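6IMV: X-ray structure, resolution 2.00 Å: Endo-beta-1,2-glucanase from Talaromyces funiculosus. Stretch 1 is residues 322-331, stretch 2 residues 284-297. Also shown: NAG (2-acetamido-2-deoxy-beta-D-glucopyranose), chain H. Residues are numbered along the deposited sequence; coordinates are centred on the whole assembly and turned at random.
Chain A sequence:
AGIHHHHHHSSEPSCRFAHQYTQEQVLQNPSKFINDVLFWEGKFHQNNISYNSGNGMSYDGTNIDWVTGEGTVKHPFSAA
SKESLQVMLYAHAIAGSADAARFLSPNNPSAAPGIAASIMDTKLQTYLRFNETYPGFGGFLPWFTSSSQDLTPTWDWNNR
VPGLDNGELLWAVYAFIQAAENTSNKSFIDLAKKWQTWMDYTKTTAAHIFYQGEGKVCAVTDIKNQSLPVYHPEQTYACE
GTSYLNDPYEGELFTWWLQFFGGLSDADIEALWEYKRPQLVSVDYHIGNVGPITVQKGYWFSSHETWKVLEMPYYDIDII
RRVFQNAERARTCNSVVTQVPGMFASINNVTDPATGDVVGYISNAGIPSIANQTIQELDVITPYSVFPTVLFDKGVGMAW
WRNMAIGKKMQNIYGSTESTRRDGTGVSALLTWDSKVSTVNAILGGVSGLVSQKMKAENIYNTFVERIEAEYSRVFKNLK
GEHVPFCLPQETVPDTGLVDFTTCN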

# COMPACT_ATOMS: atom_id res chain seq x y z
N ARG A 322 12.17 -0.24 16.36
CA ARG A 322 11.68 0.24 17.68
C ARG A 322 10.76 1.45 17.50
O ARG A 322 9.71 1.52 18.12
CB ARG A 322 12.86 0.58 18.60
CG ARG A 322 13.58 -0.63 19.18
CD ARG A 322 14.92 -0.26 19.77
NE ARG A 322 14.80 0.71 20.86
CZ ARG A 322 15.68 1.67 21.13
NH1 ARG A 322 15.41 2.55 22.08
NH2 ARG A 322 16.81 1.79 20.45
N VAL A 323 11.16 2.41 16.67
CA VAL A 323 10.37 3.62 16.42
C VAL A 323 9.03 3.23 15.77
O VAL A 323 7.98 3.78 16.12
CB VAL A 323 11.14 4.64 15.56
CG1 VAL A 323 10.24 5.73 15.01
CG2 VAL A 323 12.30 5.24 16.34
N PHE A 324 9.06 2.28 14.84
CA PHE A 324 7.84 1.88 14.14
C PHE A 324 6.99 0.95 15.02
O PHE A 324 5.76 0.94 14.88
CB PHE A 324 8.18 1.28 12.77
CG PHE A 324 8.41 2.34 11.72
CD1 PHE A 324 9.56 3.11 11.73
CD2 PHE A 324 7.45 2.61 10.76
CE1 PHE A 324 9.77 4.08 10.76
CE2 PHE A 324 7.64 3.60 9.81
CZ PHE A 324 8.81 4.32 9.80
N GLN A 325 7.61 0.20 15.93
CA GLN A 325 6.85 -0.56 16.92
C GLN A 325 6.10 0.43 17.83
O GLN A 325 4.92 0.25 18.11
CB GLN A 325 7.75 -1.51 17.73
CG GLN A 325 6.95 -2.51 18.57
CD GLN A 325 7.76 -3.65 19.14
OE1 GLN A 325 8.98 -3.65 19.12
NE2 GLN A 325 7.08 -4.62 19.70
N ASN A 326 6.78 1.48 18.27
CA ASN A 326 6.16 2.53 19.08
C ASN A 326 4.93 3.10 18.35
O ASN A 326 3.93 3.39 18.99
CB ASN A 326 7.16 3.64 19.42
CG ASN A 326 7.93 3.40 20.70
OD1 ASN A 326 7.94 2.29 21.25
ND2 ASN A 326 8.57 4.45 21.20
N ALA A 327 5.02 3.27 17.02
CA ALA A 327 3.91 3.82 16.24
C ALA A 327 2.63 3.02 16.51
O ALA A 327 1.54 3.60 16.55
CB ALA A 327 4.24 3.83 14.76
N GLU A 328 2.77 1.70 16.66
CA GLU A 328 1.63 0.80 16.81
C GLU A 328 1.13 0.78 18.25
O GLU A 328 -0.03 0.51 18.49
CB GLU A 328 1.98 -0.60 16.29
CG GLU A 328 2.39 -0.58 14.82
CD GLU A 328 1.51 0.29 13.94
OE1 GLU A 328 0.26 0.13 14.00
OE2 GLU A 328 2.07 1.13 13.19
N ARG A 329 2.02 1.06 19.21
CA ARG A 329 1.62 1.31 20.59
C ARG A 329 0.69 2.53 20.61
O ARG A 329 -0.38 2.50 21.21
CB ARG A 329 2.82 1.59 21.49
CG ARG A 329 3.84 0.47 21.58
CD ARG A 329 5.03 0.88 22.41
NE ARG A 329 6.24 0.17 22.02
CZ ARG A 329 6.52 -1.07 22.38
NH1 ARG A 329 5.66 -1.76 23.12
NH2 ARG A 329 7.66 -1.62 21.99
N ALA A 330 1.12 3.60 19.92
CA ALA A 330 0.37 4.83 19.84
C ALA A 330 -0.93 4.63 19.06
O ALA A 330 -2.00 5.11 19.48
CB ALA A 330 1.24 5.90 19.21
N ARG A 331 -0.87 3.90 17.95
CA ARG A 331 -2.03 3.80 17.04
C ARG A 331 -3.15 3.02 17.73
O ARG A 331 -4.32 3.45 17.71
CB ARG A 331 -1.64 3.16 15.70
CG ARG A 331 -2.58 3.50 14.54
CD ARG A 331 -2.32 2.66 13.28
NE ARG A 331 -0.93 2.63 12.86
CZ ARG A 331 -0.28 3.63 12.27
NH1 ARG A 331 -0.92 4.74 11.94
NH2 ARG A 331 1.02 3.53 12.05
C1 NAG H . 4.96 20.51 8.62
C2 NAG H . 5.37 21.44 9.75
C3 NAG H . 6.07 22.65 9.13
C4 NAG H . 7.31 22.16 8.39
C5 NAG H . 6.82 21.29 7.22
C6 NAG H . 7.96 20.74 6.36
C7 NAG H . 3.90 21.43 11.73
C8 NAG H . 2.64 21.98 12.32
N2 NAG H . 4.22 21.89 10.52
O3 NAG H . 6.44 23.54 10.17
O4 NAG H . 8.14 23.26 8.00
O5 NAG H . 6.09 20.19 7.78
O6 NAG H . 8.98 20.17 7.20
O7 NAG H . 4.56 20.61 12.32
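Stretch 2 (284-297) DYHIGNVGPITVQK

Stretch 2 is a β-hairpin laid across one side of the part of a longer helix spanning residues 322-331. Its first strand, of which 284-287 is the end, passes through a type II' turn from Ile-287 to Val-290 into the second strand, 290-296, which makes most of the contact. Gly-288, at phi 50° and psi -127°, suits the turn, since positive phi favours glycine. Paired backbone hydrogen bonds hold the strands together: Tyr-285 N to Ile-293 O is 2.7 Å, and Ile-293 N to Tyr-285 O is 2.8 Å. A cis peptide bond precedes Pro-292. The second strand crosses the helix at a signed angle of -120°, so the helix and strand run obliquely, more against each other than with each other. Their axes approach to 6.9 Å, and the nearest CA atoms, those of Ala-327 and Val-295, are 5.5 Å apart. So close an approach goes with small residues on the helix.

Ala-330 is the most extensively covered residue. Its CA-to-CB bond points toward the hairpin, and its methyl group meets side chains from both strands: Ala-330 CB lies 4.1 Å from Tyr-285 CB, 4.0 Å from Val-295 CG1 and 4.4 Å from Ile-293 CD1. A single methyl fills this space while letting the backbones remain close. Val-295 CG1 also reaches Ala-327 CA at 3.9 Å, where another alanine leaves the helix surface low.

Ile-293, likewise directed toward the helix, spreads its branched side chain over the turn from Asn-326 to Ala-330. Its chi angles are m and t; the CG2 methyl packs 3.7 Å from Asn-326 CB, while CD1 extends to 3.9 Å from Arg-329 CB. The aliphatic base of each polar side chain thus serves as an apolar surface. Farther out, Asn-326 becomes a polar clamp: Asn-326 ND2 donates a 2.8 Å hydrogen bond to Thr-294 O, and its other amide atom, OD1, accepts one from Arg-329 NE, also at 2.8 Å. An asparagine amide can do both at once, joining strand to helix while being steadied from within the helix.

Gln-296 closes the contact near the beginning of the helical stretch. Glutamine suits the place because its aliphatic CB can pack against Val-323, 4.0 Å from Val-323 CG1, while the length of the chain, with chi1 and chi2 both t, carries Gln-296 NE2 to 3.7 Å from Phe-324 CZ, obliquely to the ring; OE1 is hydrogen-bonded elsewhere in the structure. One water bridges the two backbones here, accepting from Gln-296 N at 2.9 Å and donating to Val-323 O at 2.8 Å.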

# COMPACT_ATOMS: atom_id res chain seq x y z
N ASP A 284 6.34 13.00 20.81
CA ASP A 284 5.80 12.09 21.80
C ASP A 284 4.27 12.15 21.73
O ASP A 284 3.66 13.22 21.87
CB ASP A 284 6.32 12.44 23.19
CG ASP A 284 7.77 12.05 23.44
OD1 ASP A 284 8.39 11.36 22.58
OD2 ASP A 284 8.28 12.46 24.50
N TYR A 285 3.66 10.98 21.52
CA TYR A 285 2.22 10.81 21.72
C TYR A 285 1.93 10.74 23.22
O TYR A 285 2.55 9.96 23.94
CB TYR A 285 1.70 9.52 21.08
CG TYR A 285 0.23 9.31 21.31
CD1 TYR A 285 -0.71 9.80 20.42
CD2 TYR A 285 -0.23 8.68 22.45
CE1 TYR A 285 -2.07 9.63 20.64
CE2 TYR A 285 -1.58 8.53 22.71
CZ TYR A 285 -2.51 9.00 21.80
OH TYR A 285 -3.84 8.82 22.05
N HIS A 286 0.99 11.56 23.68
CA HIS A 286 0.61 11.55 25.09
C HIS A 286 -0.78 12.14 25.24
O HIS A 286 -0.95 13.34 25.09
CB HIS A 286 1.66 12.29 25.95
CG HIS A 286 1.57 11.99 27.41
ND1 HIS A 286 2.22 12.76 28.36
CD2 HIS A 286 0.92 11.02 28.10
CE1 HIS A 286 1.98 12.28 29.57
NE2 HIS A 286 1.17 11.21 29.43
N ILE A 287 -1.76 11.26 25.45
CA ILE A 287 -3.15 11.64 25.69
C ILE A 287 -3.68 10.78 26.84
O ILE A 287 -3.50 9.56 26.86
CB ILE A 287 -4.01 11.51 24.42
CG1 ILE A 287 -3.57 12.53 23.36
CG2 ILE A 287 -5.49 11.66 24.75
CD1 ILE A 287 -4.34 12.43 22.06
N GLY A 288 -4.34 11.44 27.80
CA GLY A 288 -4.82 10.80 29.03
C GLY A 288 -3.71 9.99 29.68
O GLY A 288 -2.60 10.51 29.87
N ASN A 289 -4.00 8.71 29.95
CA ASN A 289 -3.08 7.81 30.64
C ASN A 289 -2.23 7.01 29.65
O ASN A 289 -1.58 6.04 30.04
CB ASN A 289 -3.85 6.86 31.58
CG ASN A 289 -4.82 5.96 30.86
OD1 ASN A 289 -4.96 6.00 29.64
ND2 ASN A 289 -5.55 5.15 31.61
N VAL A 290 -2.22 7.41 28.37
CA VAL A 290 -1.46 6.69 27.35
C VAL A 290 -0.24 7.53 26.97
O VAL A 290 -0.39 8.58 26.37
CB VAL A 290 -2.31 6.35 26.10
CG1 VAL A 290 -1.46 5.70 25.01
CG2 VAL A 290 -3.50 5.47 26.44
N GLY A 291 0.95 7.04 27.34
CA GLY A 291 2.22 7.63 26.92
C GLY A 291 2.97 8.29 28.07
O GLY A 291 2.58 8.16 29.22
N PRO A 292 4.06 9.03 27.80
CA PRO A 292 4.46 9.37 26.44
C PRO A 292 5.01 8.19 25.63
O PRO A 292 5.66 7.32 26.19
CB PRO A 292 5.55 10.43 26.66
CG PRO A 292 6.14 10.09 28.01
CD PRO A 292 4.96 9.59 28.82
N ILE A 293 4.72 8.18 24.33
CA ILE A 293 5.30 7.24 23.37
C ILE A 293 5.97 8.05 22.25
O ILE A 293 5.30 8.78 21.52
CB ILE A 293 4.25 6.27 22.80
CG1 ILE A 293 3.49 5.51 23.87
CG2 ILE A 293 4.91 5.31 21.82
CD1 ILE A 293 2.16 4.96 23.41
N THR A 294 7.29 7.88 22.10
CA THR A 294 8.04 8.55 21.05
C THR A 294 7.78 7.86 19.71
O THR A 294 7.96 6.64 19.57
CB THR A 294 9.55 8.56 21.33
OG1 THR A 294 9.75 9.15 22.61
CG2 THR A 294 10.33 9.31 20.28
N VAL A 295 7.37 8.67 18.72
CA VAL A 295 7.09 8.19 17.39
C VAL A 295 7.74 9.12 16.36
O VAL A 295 8.09 10.27 16.66
CB VAL A 295 5.57 8.09 17.13
CG1 VAL A 295 4.92 7.12 18.09
CG2 VAL A 295 4.89 9.45 17.19
N GLN A 296 7.86 8.60 15.14
CA GLN A 296 8.08 9.41 13.96
C GLN A 296 6.82 10.23 13.68
O GLN A 296 5.73 9.67 13.48
CB GLN A 296 8.37 8.52 12.76
CG GLN A 296 8.56 9.30 11.47
CD GLN A 296 8.81 8.37 10.31
OE1 GLN A 296 9.96 8.09 9.98
NE2 GLN A 296 7.74 7.88 9.72
N LYS A 297 6.97 11.55 13.63
CA LYS A 297 5.87 12.44 13.31
C LYS A 297 5.34 12.10 11.91
O LYS A 297 6.12 11.92 10.98
CB LYS A 297 6.33 13.89 13.40
CG LYS A 297 5.20 14.92 13.37
CD LYS A 297 5.72 16.33 13.50
CE LYS A 297 4.60 17.34 13.53
NZ LYS A 297 5.14 18.71 13.70
O HOH W 1 6.85 5.93 14.67